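Long-range contacts in aminotransferase (Paracoccus denitrificans, PDB 4GRX), which probably transfers amino groups from amine or amino-acid donors to carbonyl acceptors, using covalently bound pyridoxal phosphate: residues Pro379-Tyr384 with Trp391-Val396; Glu413-Thr418 with Lys455-Val460; Pro366-Gly371 with Asp447-Lys452; Ile155-Asn160 with Ala170-Lys175; Lys149-Lys154 with Ala226-Gly231. One frame throughout, in Å; residues are numbered along the deposited sequence.

Overall arrangement
The five contacts fall into two groups at different ends of one class III aminotransferase chain. Contacts 5 and 4 come first in sequence, contact 4 nested within the loop that contact 5 closes. Centred about 17 Å apart, they share the mixed seven-stranded sheet through neighbouring strands 154-158 and 229-234. The later group builds the C-terminal part: contact 1 is nested inside the loop of contact 3, while contacts 2 and 3 interleave and share helix 443-463. Their centres lie about 14 to 16 Å apart, against some 46 Å from contact 3 to contact 5. Contact 1 meets contact 3 where W391 packs on F368, contact 4 meets 5 at L156 and G231, and the two groups never touch.

Contact 1 of 5, residues Pro379-Tyr384 with Trp391-Val396; sequences PNIGEY and WALEAV
V396 lays both methyl groups against the backbone of G382, near the open end of the beta hairpin formed by strands 381-387 and 390-395. This hairpin belongs to the antiparallel sheet in the C-terminal part of the aminotransferase fold, and its two short strand segments run 160° apart. CG2 of V396 comes to 3.7 Å from N of G382, while CG1 rests on the CA of the same glycine. The main chain of V396 is tied at two points to N380: its N donates to N380 O, and its carbonyl O accepts ND2 of N380 at 3.0 Å, with the donor in the carbonyl plane.

E394 holds the middle of the pairing through its backbone, its O accepting N of G382 at 2.7 Å and its N donating to O of E383. Its side chain leaves the hairpin, CG anti to the backbone N (chi1 -178°), and the carboxylate forms salt bridges with R198 and R385.

I381, Y384, L393 and A395 share one face of the sheet, which helices 357-375 and 443-463 cover. Here CD2 of L393 receives CB of Y384 at 3.9 Å and also meets CG2 of I381. Farther out, W391 approaches the edge of the Y384 ring near its plane, CZ3 of the tryptophan lying 4.3 Å from CD2 of the tyrosine.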
# COMPACT_ATOMS: atom_id res chain seq x y z
N PRO A 379 5.32 19.48 37.75
CA PRO A 379 4.64 20.68 37.21
C PRO A 379 4.30 20.64 35.72
O PRO A 379 3.27 21.17 35.33
CB PRO A 379 5.66 21.80 37.46
CG PRO A 379 6.46 21.35 38.63
CD PRO A 379 6.48 19.85 38.60
N ASN A 380 5.15 20.02 34.90
CA ASN A 380 5.02 20.11 33.43
C ASN A 380 4.43 18.90 32.69
O ASN A 380 4.54 18.80 31.47
CB ASN A 380 6.37 20.48 32.79
CG ASN A 380 6.88 21.83 33.25
OD1 ASN A 380 7.96 21.94 33.81
ND2 ASN A 380 6.09 22.87 33.04
N ILE A 381 3.80 18.00 33.44
CA ILE A 381 2.98 16.95 32.86
C ILE A 381 1.56 17.25 33.27
O ILE A 381 1.27 17.40 34.45
CB ILE A 381 3.37 15.55 33.38
CG1 ILE A 381 4.81 15.17 32.98
CG2 ILE A 381 2.36 14.50 32.93
CD1 ILE A 381 5.19 15.47 31.53
N GLY A 382 0.67 17.36 32.28
CA GLY A 382 -0.73 17.67 32.52
C GLY A 382 -1.52 16.46 32.98
O GLY A 382 -2.41 16.59 33.82
N GLU A 383 -1.20 15.30 32.42
CA GLU A 383 -1.90 14.05 32.72
C GLU A 383 -1.12 12.87 32.15
O GLU A 383 -0.24 13.04 31.28
CB GLU A 383 -3.32 14.04 32.13
CG GLU A 383 -3.38 13.78 30.62
CD GLU A 383 -4.77 13.42 30.11
OE1 GLU A 383 -5.68 13.16 30.92
OE2 GLU A 383 -4.96 13.40 28.89
N TYR A 384 -1.43 11.68 32.64
CA TYR A 384 -1.00 10.45 31.98
C TYR A 384 -2.29 9.72 31.58
O TYR A 384 -3.34 9.99 32.15
CB TYR A 384 -0.14 9.57 32.91
CG TYR A 384 -0.93 8.89 33.99
CD1 TYR A 384 -1.14 9.51 35.23
CD2 TYR A 384 -1.49 7.62 33.76
CE1 TYR A 384 -1.88 8.88 36.22
CE2 TYR A 384 -2.23 6.99 34.75
CZ TYR A 384 -2.42 7.62 35.98
OH TYR A 384 -3.15 6.99 36.95
N TRP A 391 0.61 4.02 26.12
CA TRP A 391 0.55 5.08 27.13
C TRP A 391 1.11 6.38 26.64
O TRP A 391 1.95 6.40 25.72
CB TRP A 391 1.32 4.65 28.38
CG TRP A 391 0.72 3.45 29.06
CD1 TRP A 391 1.07 2.12 28.87
CD2 TRP A 391 -0.37 3.42 30.05
NE1 TRP A 391 0.29 1.29 29.64
CE2 TRP A 391 -0.59 2.01 30.38
CE3 TRP A 391 -1.15 4.38 30.68
CZ2 TRP A 391 -1.55 1.61 31.30
CZ3 TRP A 391 -2.12 3.97 31.60
CH2 TRP A 391 -2.32 2.62 31.90
N ALA A 392 0.65 7.47 27.25
CA ALA A 392 1.18 8.80 26.96
C ALA A 392 1.17 9.76 28.15
O ALA A 392 0.26 9.74 28.99
CB ALA A 392 0.49 9.42 25.76
N LEU A 393 2.21 10.59 28.21
CA LEU A 393 2.30 11.72 29.11
C LEU A 393 2.10 13.03 28.31
O LEU A 393 2.68 13.21 27.24
CB LEU A 393 3.67 11.72 29.77
CG LEU A 393 3.96 10.51 30.65
CD1 LEU A 393 5.44 10.12 30.60
CD2 LEU A 393 3.49 10.76 32.08
N GLU A 394 1.27 13.92 28.82
CA GLU A 394 1.05 15.20 28.13
C GLU A 394 1.88 16.33 28.75
O GLU A 394 1.71 16.66 29.92
CB GLU A 394 -0.41 15.58 28.19
CG GLU A 394 -0.70 16.86 27.45
CD GLU A 394 -1.06 16.65 25.99
OE1 GLU A 394 -1.26 15.48 25.55
OE2 GLU A 394 -1.15 17.67 25.28
N ALA A 395 2.78 16.93 27.97
CA ALA A 395 3.60 18.03 28.48
C ALA A 395 2.86 19.36 28.44
O ALA A 395 2.24 19.70 27.42
CB ALA A 395 4.91 18.13 27.72
N VAL A 396 2.91 20.10 29.53
CA VAL A 396 2.23 21.39 29.58
C VAL A 396 3.18 22.45 30.11
O VAL A 396 4.02 22.14 30.95
CB VAL A 396 0.95 21.32 30.45
CG1 VAL A 396 -0.02 20.28 29.90
CG2 VAL A 396 1.29 21.00 31.90

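Contact 2 of 5, residues Glu413-Thr418 with Lys455-Val460; sequences ERIANT and KALDKV
T418 and V460 slide past each other in opposite directions, OG1 of the threonine coming to 3.5 Å from CG2 of the valine. Although this oxygen faces a methyl group across the contact, it has a polar partner in its own helix: OG1 of T418 donates to O of R414 at 2.8 Å, tilted 27° from the carbonyl plane. N of T418 reaches the same acceptor from the opposite face, which leaves R414 O held between two donors one turn later and fixes the rotation of the threonine. With OG1 engaged, CG2 of T418 stands anti to the backbone N (chi1 -58° for OG1) and bears on A456, 3.7 Å from its CA. The same methyl also meets CD of K459.

The two helices, 411-421 and 443-463, belong to the C-terminal part of the aminotransferase fold, and here the axes of their short segments approach to 9.3 Å at an angle of 133°. V460 fills the space between them with both of its branches. While CG2 turns to the threonine, CG1 touches CB of R414 at 3.7 Å; the two side chains cross obliquely, and the extended arginine continues past the valine until NE donates to the carbonyl of L409.

I415 meets V460 at about a right angle, CG1 to CG1 at 4.1 Å. Beyond it, CD1 of I415 touches CD2 of L457, also at 4.1 Å, and both of these residues touch I433 of strand 432-435.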
# COMPACT_ATOMS: atom_id res chain seq x y z
N GLU A 413 10.61 17.69 19.94
CA GLU A 413 11.94 17.31 19.44
C GLU A 413 12.97 17.17 20.57
O GLU A 413 13.74 16.21 20.61
CB GLU A 413 12.45 18.26 18.36
CG GLU A 413 11.62 18.29 17.09
CD GLU A 413 11.22 16.90 16.58
OE1 GLU A 413 12.13 16.07 16.37
OE2 GLU A 413 10.00 16.65 16.38
N ARG A 414 12.98 18.12 21.49
CA ARG A 414 13.94 18.11 22.57
C ARG A 414 13.83 16.80 23.35
O ARG A 414 14.85 16.22 23.72
CB ARG A 414 13.72 19.29 23.50
CG ARG A 414 14.28 20.60 22.99
CD ARG A 414 13.94 21.71 23.96
NE ARG A 414 14.07 23.01 23.33
CZ ARG A 414 15.00 23.91 23.62
NH1 ARG A 414 15.90 23.68 24.57
NH2 ARG A 414 15.01 25.06 22.96
N ILE A 415 12.60 16.34 23.56
CA ILE A 415 12.37 15.11 24.30
C ILE A 415 12.83 13.86 23.53
O ILE A 415 13.58 13.02 24.07
CB ILE A 415 10.93 15.01 24.81
CG1 ILE A 415 10.64 16.15 25.80
CG2 ILE A 415 10.70 13.67 25.49
CD1 ILE A 415 9.21 16.23 26.28
N ALA A 416 12.40 13.75 22.27
CA ALA A 416 12.86 12.71 21.35
C ALA A 416 14.39 12.67 21.30
O ALA A 416 14.99 11.64 21.67
CB ALA A 416 12.30 12.94 19.95
N ASN A 417 15.00 13.78 20.88
CA ASN A 417 16.46 13.93 20.84
C ASN A 417 17.21 13.56 22.16
O ASN A 417 18.14 12.75 22.16
CB ASN A 417 16.83 15.34 20.34
CG ASN A 417 16.36 15.59 18.91
OD1 ASN A 417 16.37 14.69 18.08
ND2 ASN A 417 15.94 16.82 18.62
N THR A 418 16.80 14.14 23.28
CA THR A 418 17.42 13.83 24.55
C THR A 418 17.29 12.36 24.92
O THR A 418 18.23 11.77 25.41
CB THR A 418 16.87 14.72 25.68
OG1 THR A 418 17.09 16.09 25.33
CG2 THR A 418 17.58 14.44 26.99
N LYS A 455 15.05 11.12 33.26
CA LYS A 455 16.25 11.92 33.11
C LYS A 455 16.05 12.92 31.96
O LYS A 455 16.25 14.13 32.14
CB LYS A 455 17.45 11.01 32.85
CG LYS A 455 18.78 11.61 33.29
CD LYS A 455 19.90 10.57 33.30
CE LYS A 455 19.49 9.30 34.05
NZ LYS A 455 20.68 8.48 34.43
N ALA A 456 15.63 12.41 30.81
CA ALA A 456 15.26 13.23 29.66
C ALA A 456 14.29 14.35 30.05
O ALA A 456 14.54 15.51 29.72
CB ALA A 456 14.66 12.37 28.56
N LEU A 457 13.22 14.01 30.77
CA LEU A 457 12.27 15.03 31.20
C LEU A 457 12.91 16.10 32.12
O LEU A 457 12.66 17.29 31.95
CB LEU A 457 11.01 14.42 31.85
CG LEU A 457 10.14 13.49 31.00
CD1 LEU A 457 9.04 12.87 31.84
CD2 LEU A 457 9.54 14.19 29.78
N ASP A 458 13.74 15.67 33.07
CA ASP A 458 14.40 16.61 33.98
C ASP A 458 15.22 17.60 33.18
O ASP A 458 15.12 18.81 33.39
CB ASP A 458 15.33 15.88 34.95
CG ASP A 458 14.59 15.07 36.01
OD1 ASP A 458 13.34 14.97 35.98
OD2 ASP A 458 15.29 14.52 36.88
N LYS A 459 16.02 17.06 32.26
CA LYS A 459 16.93 17.85 31.45
C LYS A 459 16.17 18.87 30.60
O LYS A 459 16.47 20.06 30.67
CB LYS A 459 17.77 16.91 30.57
CG LYS A 459 19.12 17.45 30.17
CD LYS A 459 19.98 16.31 29.65
CE LYS A 459 21.46 16.59 29.82
NZ LYS A 459 21.85 17.85 29.13
N VAL A 460 15.18 18.41 29.83
CA VAL A 460 14.43 19.28 28.93
C VAL A 460 13.59 20.35 29.65
O VAL A 460 13.67 21.53 29.31
CB VAL A 460 13.55 18.47 27.96
CG1 VAL A 460 12.74 19.39 27.04
CG2 VAL A 460 14.39 17.51 27.13

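Contact 3 of 5, residues Pro366-Gly371 with Asp447-Lys452; sequences PRFEAG and DEMFEK
G371 presses its backbone CA onto the face of the F450 ring, a CH-pi contact made by a residue without a side chain, with 4.0 Å from that CA to the ring centroid. It occurs where helices 357-375 and 443-463 pack almost parallel in the C-terminal part of the aminotransferase fold, their short segments only 10° apart in direction. The opposite face of F450 is occupied by M449 of its own helix, whose CE lies above the plane toward the rim, so the ring is sandwiched between a glycine carbon and a methyl.

F368 completes this small core. Its CD1 meets CZ of F450 at 3.8 Å, the two ring planes turned 76° apart in an oblique pair. M449 crosses F368 at about a right angle, and a bend at chi3 carries CE to 3.9 Å from CZ of that ring. The sulfur adds a Met-aromatic contact, SD of M449 lying 5.3 Å from the F368 centroid, again obliquely. W391 and F389 extend this aromatic cluster beyond the two helices.

At the outer side, R367 stretches an extended chain across to D447 and forms a salt bridge. An alanine in place of D447 would probably leave the R367 guanidinium without this carboxylate and freer to swing. NE of R367 adds only a weak bond to OD2. The stronger one runs from NH2 of R367 to OD2 of D447, 3.0 Å and 163° at the hydrogen, in the guanidinium plane and onto the syn lone pair.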
# COMPACT_ATOMS: atom_id res chain seq x y z
N PRO A 366 -0.37 -3.02 35.22
CA PRO A 366 -0.43 -2.32 36.51
C PRO A 366 0.86 -1.57 36.83
O PRO A 366 0.80 -0.39 37.18
CB PRO A 366 -0.64 -3.47 37.51
CG PRO A 366 -1.41 -4.47 36.73
CD PRO A 366 -0.80 -4.43 35.36
N ARG A 367 2.00 -2.25 36.72
CA ARG A 367 3.31 -1.64 36.97
C ARG A 367 3.63 -0.47 36.03
O ARG A 367 4.19 0.55 36.48
CB ARG A 367 4.39 -2.70 36.86
CG ARG A 367 5.78 -2.16 37.11
CD ARG A 367 6.83 -3.18 36.71
NE ARG A 367 8.16 -2.79 37.15
CZ ARG A 367 8.67 -3.14 38.33
NH1 ARG A 367 7.95 -3.87 39.16
NH2 ARG A 367 9.89 -2.74 38.67
N PHE A 368 3.29 -0.63 34.75
CA PHE A 368 3.46 0.39 33.71
C PHE A 368 2.68 1.63 34.10
O PHE A 368 3.19 2.74 34.05
CB PHE A 368 2.92 -0.14 32.39
CG PHE A 368 3.51 0.50 31.15
CD1 PHE A 368 3.84 1.85 31.12
CD2 PHE A 368 3.68 -0.26 29.99
CE1 PHE A 368 4.37 2.43 29.97
CE2 PHE A 368 4.19 0.31 28.83
CZ PHE A 368 4.54 1.66 28.83
N GLU A 369 1.42 1.42 34.51
CA GLU A 369 0.56 2.50 34.98
C GLU A 369 1.08 3.19 36.25
O GLU A 369 0.90 4.40 36.42
CB GLU A 369 -0.85 1.98 35.22
CG GLU A 369 -1.86 3.08 35.50
CD GLU A 369 -3.28 2.58 35.55
OE1 GLU A 369 -3.54 1.43 35.13
OE2 GLU A 369 -4.14 3.35 36.01
N ALA A 370 1.71 2.41 37.13
CA ALA A 370 2.30 2.95 38.35
C ALA A 370 3.48 3.88 38.03
O ALA A 370 3.62 4.93 38.65
CB ALA A 370 2.73 1.83 39.27
N GLY A 371 4.30 3.51 37.05
CA GLY A 371 5.44 4.32 36.62
C GLY A 371 5.02 5.69 36.09
O GLY A 371 5.60 6.71 36.46
N ASP A 447 11.78 -0.77 33.80
CA ASP A 447 12.51 0.14 34.68
C ASP A 447 13.55 0.95 33.92
O ASP A 447 13.73 2.13 34.20
CB ASP A 447 13.17 -0.64 35.81
CG ASP A 447 12.17 -1.14 36.81
OD1 ASP A 447 12.60 -1.78 37.81
OD2 ASP A 447 10.96 -0.91 36.60
N GLU A 448 14.22 0.31 32.96
CA GLU A 448 15.22 1.00 32.15
C GLU A 448 14.59 2.17 31.40
O GLU A 448 15.10 3.29 31.43
CB GLU A 448 15.89 0.06 31.16
CG GLU A 448 17.13 0.68 30.52
CD GLU A 448 17.68 -0.12 29.37
OE1 GLU A 448 17.32 -1.30 29.24
OE2 GLU A 448 18.47 0.46 28.60
N MET A 449 13.47 1.88 30.75
CA MET A 449 12.69 2.85 29.99
C MET A 449 12.24 4.04 30.84
O MET A 449 12.36 5.18 30.40
CB MET A 449 11.47 2.16 29.39
CG MET A 449 10.45 3.07 28.74
SD MET A 449 8.95 2.14 28.35
CE MET A 449 8.27 1.90 29.99
N PHE A 450 11.72 3.79 32.04
CA PHE A 450 11.28 4.86 32.94
C PHE A 450 12.43 5.74 33.38
O PHE A 450 12.39 6.95 33.18
CB PHE A 450 10.58 4.30 34.17
CG PHE A 450 9.22 3.77 33.90
CD1 PHE A 450 8.38 4.41 33.00
CD2 PHE A 450 8.76 2.64 34.56
CE1 PHE A 450 7.11 3.93 32.75
CE2 PHE A 450 7.49 2.15 34.32
CZ PHE A 450 6.67 2.79 33.41
N GLU A 451 13.43 5.14 34.00
CA GLU A 451 14.64 5.85 34.42
C GLU A 451 15.20 6.74 33.29
O GLU A 451 15.50 7.91 33.50
CB GLU A 451 15.67 4.83 34.93
CG GLU A 451 17.09 5.34 35.11
CD GLU A 451 17.99 4.30 35.76
OE1 GLU A 451 17.72 3.08 35.62
OE2 GLU A 451 18.97 4.70 36.44
N LYS A 452 15.31 6.20 32.08
CA LYS A 452 15.79 6.98 30.94
C LYS A 452 14.85 8.15 30.57
O LYS A 452 15.32 9.29 30.38
CB LYS A 452 16.09 6.08 29.73
CG LYS A 452 17.35 5.26 29.93
CD LYS A 452 17.59 4.27 28.82
CE LYS A 452 18.97 3.65 28.95
NZ LYS A 452 19.31 2.89 27.73

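Contact 4 of 5, residues Ile155-Asn160 with Ala170-Lys175; sequences ILTRWN and ASMTGK
T157 carries OG1 between its backbone N and carbonyl carbon (chi1 53°), which aims the hydroxyl at M172, while W159 sets CG anti to its backbone N (chi1 -164°), and chi2 then turns the indole against G174 and K175. OG1 of T157 donates to O of M172 at 2.8 Å, tilted 18° from the carbonyl plane. Behind this bond the apolar parts meet at about a right angle, CG2 of T157 facing CB of M172, and CG2 of I155 touches CG of M172 at 4.2 Å.

These residues join strand 154-158 to helix 167-172 within a beta-alpha-beta unit that goes on to strand 188-191 in the central sheet of the aminotransferase fold. Past the helix, the chain runs under W159. The O of G174 lies over the centre of the indole, 3.4 Å above its plane, and CZ3 of W159 is 3.5 Å from N of K175. An alanine in place of W159 would probably open a gap over the G174-K175 peptide, leaving the G174 carbonyl held across the contact by N160 N but without its flat cover. The same O of G174 accepts N of N160 at 2.8 Å, in the carbonyl plane and on a lone pair. K175 continues toward the bound delta-amino valeric acid, its side chain about 4 Å from it, and its NZ donates to the carbonyl of A240.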
# COMPACT_ATOMS: atom_id res chain seq x y z
N ILE A 155 -17.95 10.03 4.81
CA ILE A 155 -17.21 9.21 5.77
C ILE A 155 -17.01 9.99 7.07
O ILE A 155 -16.41 11.08 7.06
CB ILE A 155 -15.84 8.74 5.19
CG1 ILE A 155 -16.01 7.85 3.96
CG2 ILE A 155 -15.01 8.04 6.26
CD1 ILE A 155 -16.74 6.54 4.21
N LEU A 156 -17.48 9.41 8.17
CA LEU A 156 -17.33 10.02 9.50
C LEU A 156 -16.13 9.45 10.25
O LEU A 156 -16.02 8.24 10.39
CB LEU A 156 -18.59 9.83 10.34
CG LEU A 156 -19.95 10.07 9.67
CD1 LEU A 156 -21.09 9.75 10.62
CD2 LEU A 156 -20.07 11.50 9.18
N THR A 157 -15.25 10.35 10.70
CA THR A 157 -14.13 10.00 11.60
C THR A 157 -14.03 11.02 12.73
O THR A 157 -14.90 11.88 12.86
CB THR A 157 -12.78 9.83 10.87
OG1 THR A 157 -12.49 10.99 10.08
CG2 THR A 157 -12.80 8.60 9.97
N ARG A 158 -12.99 10.94 13.56
CA ARG A 158 -12.82 11.91 14.65
C ARG A 158 -11.57 12.76 14.51
O ARG A 158 -10.56 12.29 14.00
CB ARG A 158 -12.76 11.24 16.03
CG ARG A 158 -14.07 10.74 16.62
CD ARG A 158 -14.37 9.32 16.18
NE ARG A 158 -13.22 8.43 16.31
CZ ARG A 158 -12.91 7.77 17.43
NH1 ARG A 158 -13.63 7.91 18.53
NH2 ARG A 158 -11.85 6.97 17.45
N TRP A 159 -11.65 13.99 15.00
CA TRP A 159 -10.48 14.80 15.16
C TRP A 159 -9.46 14.02 15.96
O TRP A 159 -9.82 13.21 16.82
CB TRP A 159 -10.82 16.16 15.79
CG TRP A 159 -9.68 17.14 15.61
CD1 TRP A 159 -8.89 17.72 16.60
CD2 TRP A 159 -9.11 17.61 14.34
NE1 TRP A 159 -7.93 18.51 16.05
CE2 TRP A 159 -8.00 18.50 14.70
CE3 TRP A 159 -9.40 17.41 13.00
CZ2 TRP A 159 -7.22 19.13 13.75
CZ3 TRP A 159 -8.61 18.06 12.04
CH2 TRP A 159 -7.55 18.91 12.41
N ASN A 160 -8.18 14.20 15.63
CA ASN A 160 -7.08 13.39 16.18
C ASN A 160 -7.05 11.94 15.68
O ASN A 160 -6.14 11.20 16.05
CB ASN A 160 -7.03 13.44 17.71
CG ASN A 160 -6.75 14.83 18.27
OD1 ASN A 160 -5.97 15.60 17.70
ND2 ASN A 160 -7.37 15.15 19.40
N ALA A 170 -5.87 9.82 4.44
CA ALA A 170 -5.42 11.10 5.00
C ALA A 170 -6.60 12.05 5.23
O ALA A 170 -6.59 12.86 6.17
CB ALA A 170 -4.35 11.72 4.13
N SER A 171 -7.63 11.97 4.37
CA SER A 171 -8.84 12.77 4.56
C SER A 171 -9.58 12.25 5.78
O SER A 171 -10.31 12.98 6.45
CB SER A 171 -9.75 12.68 3.34
OG SER A 171 -9.12 13.21 2.19
N MET A 172 -9.35 10.97 6.07
CA MET A 172 -9.90 10.33 7.24
C MET A 172 -9.19 10.78 8.56
O MET A 172 -9.78 10.81 9.64
CB MET A 172 -9.84 8.83 7.04
CG MET A 172 -10.81 8.33 5.98
SD MET A 172 -10.96 6.54 6.13
CE MET A 172 -9.98 6.06 4.73
N THR A 173 -7.92 11.15 8.41
CA THR A 173 -7.05 11.49 9.51
C THR A 173 -7.31 12.92 9.97
O THR A 173 -7.28 13.85 9.18
CB THR A 173 -5.58 11.26 9.06
OG1 THR A 173 -5.36 9.84 8.94
CG2 THR A 173 -4.57 11.90 10.01
N GLY A 174 -7.58 13.11 11.25
CA GLY A 174 -7.95 14.43 11.72
C GLY A 174 -6.79 15.18 12.33
O GLY A 174 -6.68 15.23 13.55
N LYS A 175 -5.95 15.78 11.48
CA LYS A 175 -4.70 16.44 11.90
C LYS A 175 -4.43 17.72 11.08
O LYS A 175 -4.60 17.72 9.86
CB LYS A 175 -3.51 15.50 11.67
CG LYS A 175 -3.48 14.24 12.50
CD LYS A 175 -2.42 14.36 13.58
CE LYS A 175 -2.65 13.30 14.64
NZ LYS A 175 -1.45 13.13 15.52

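Contact 5 of 5, residues Lys149-Lys154 with Ala226-Gly231; sequences KPQKRK and ADTIAG
Q151 and D227 lie side by side and point the same way, their amide and carboxylate planes turned 82° apart, with NE2 of Q151 lying 3.6 Å from CB of D227. The flat carbonyl group of T228 is met from two directions: N of K154 comes in its plane at 2.7 Å, whereas N of R153 stands above it. This marks the start of a parallel strand pairing, where 154-158 and 229-234 join in the central sheet of the aminotransferase fold. The pairing continues as N of A230 donates to O of K154, 2.7 Å away.

K152, the centre of an inverse gamma turn, threads its chain along the other segment with CG anti to the backbone N (chi1 -160°). Its NZ donates to O of A226 at 2.8 Å from above that carbonyl plane, the opposite face being reached by N of I229. The same NZ also bonds O of I229 at 2.9 Å, and D262 O outside the segments is a further partner, so three carbonyls gather round one buried ammonium. R153 instead turns outward, to a cation-pi contact with W141 and a bond to O of F181 of the second subunit.

K154 runs beside T228, its NZ donating to OG1 of the threonine at 2.8 Å and forming a salt bridge with E224. K149, which opens the type I turn 149-152, lays CE near D227, its NZ 4.2 Å from OD1 of D227, too long for a salt bridge.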
# COMPACT_ATOMS: atom_id res chain seq x y z
N LYS A 149 -28.28 3.57 -3.46
CA LYS A 149 -27.95 4.91 -2.93
C LYS A 149 -26.53 5.36 -3.29
O LYS A 149 -25.61 5.29 -2.46
CB LYS A 149 -28.17 4.98 -1.42
CG LYS A 149 -29.63 4.95 -1.04
CD LYS A 149 -29.83 4.99 0.47
CE LYS A 149 -31.28 5.24 0.83
NZ LYS A 149 -32.07 4.00 0.91
N PRO A 150 -26.36 5.85 -4.53
CA PRO A 150 -25.06 6.31 -5.02
C PRO A 150 -24.59 7.54 -4.27
O PRO A 150 -23.40 7.87 -4.29
CB PRO A 150 -25.36 6.68 -6.49
CG PRO A 150 -26.66 6.00 -6.83
CD PRO A 150 -27.43 5.99 -5.55
N GLN A 151 -25.51 8.23 -3.59
CA GLN A 151 -25.17 9.44 -2.86
C GLN A 151 -24.66 9.13 -1.45
O GLN A 151 -24.12 10.01 -0.76
CB GLN A 151 -26.34 10.43 -2.86
CG GLN A 151 -27.47 10.10 -1.88
CD GLN A 151 -28.37 8.95 -2.32
OE1 GLN A 151 -28.14 8.29 -3.33
NE2 GLN A 151 -29.42 8.71 -1.55
N LYS A 152 -24.78 7.86 -1.03
CA LYS A 152 -24.35 7.45 0.31
C LYS A 152 -22.84 7.26 0.36
O LYS A 152 -22.34 6.12 0.33
CB LYS A 152 -25.06 6.18 0.75
CG LYS A 152 -25.04 5.94 2.25
CD LYS A 152 -26.09 4.90 2.63
CE LYS A 152 -25.90 4.38 4.05
NZ LYS A 152 -26.50 5.27 5.08
N ARG A 153 -22.12 8.38 0.46
CA ARG A 153 -20.68 8.38 0.26
C ARG A 153 -19.85 8.99 1.39
O ARG A 153 -18.66 8.66 1.53
CB ARG A 153 -20.35 9.08 -1.04
CG ARG A 153 -20.87 8.35 -2.26
CD ARG A 153 -20.50 9.11 -3.52
NE ARG A 153 -19.07 9.11 -3.75
CZ ARG A 153 -18.38 8.09 -4.26
NH1 ARG A 153 -18.99 6.96 -4.58
NH2 ARG A 153 -17.07 8.19 -4.44
N LYS A 154 -20.47 9.88 2.18
CA LYS A 154 -19.73 10.60 3.24
C LYS A 154 -19.11 9.65 4.26
O LYS A 154 -19.65 8.59 4.52
CB LYS A 154 -20.60 11.66 3.93
CG LYS A 154 -20.99 12.82 3.02
CD LYS A 154 -22.21 13.57 3.53
CE LYS A 154 -22.72 14.55 2.47
NZ LYS A 154 -24.04 15.15 2.81
N ALA A 226 -28.69 10.81 6.60
CA ALA A 226 -28.21 9.43 6.61
C ALA A 226 -27.99 8.82 5.22
O ALA A 226 -27.04 8.04 5.03
CB ALA A 226 -29.15 8.57 7.44
N ASP A 227 -28.83 9.17 4.26
CA ASP A 227 -28.70 8.67 2.89
C ASP A 227 -27.47 9.18 2.19
O ASP A 227 -27.19 8.74 1.07
CB ASP A 227 -29.92 9.03 2.04
CG ASP A 227 -31.15 8.24 2.44
OD1 ASP A 227 -31.04 7.34 3.30
OD2 ASP A 227 -32.23 8.54 1.88
N THR A 228 -26.74 10.11 2.81
CA THR A 228 -25.48 10.59 2.22
C THR A 228 -24.23 10.11 2.97
O THR A 228 -23.10 10.41 2.56
CB THR A 228 -25.45 12.13 2.06
OG1 THR A 228 -25.35 12.75 3.35
CG2 THR A 228 -26.69 12.63 1.32
N ILE A 229 -24.43 9.35 4.06
CA ILE A 229 -23.31 8.92 4.89
C ILE A 229 -23.05 7.43 4.77
O ILE A 229 -23.92 6.62 5.09
CB ILE A 229 -23.49 9.30 6.37
CG1 ILE A 229 -23.46 10.82 6.52
CG2 ILE A 229 -22.40 8.68 7.22
CD1 ILE A 229 -24.35 11.33 7.63
N ALA A 230 -21.84 7.09 4.34
CA ALA A 230 -21.47 5.73 3.96
C ALA A 230 -20.88 4.91 5.09
O ALA A 230 -20.98 3.67 5.07
CB ALA A 230 -20.50 5.76 2.78
N GLY A 231 -20.25 5.58 6.05
CA GLY A 231 -19.57 4.88 7.14
C GLY A 231 -19.05 5.75 8.27
O GLY A 231 -18.99 6.98 8.16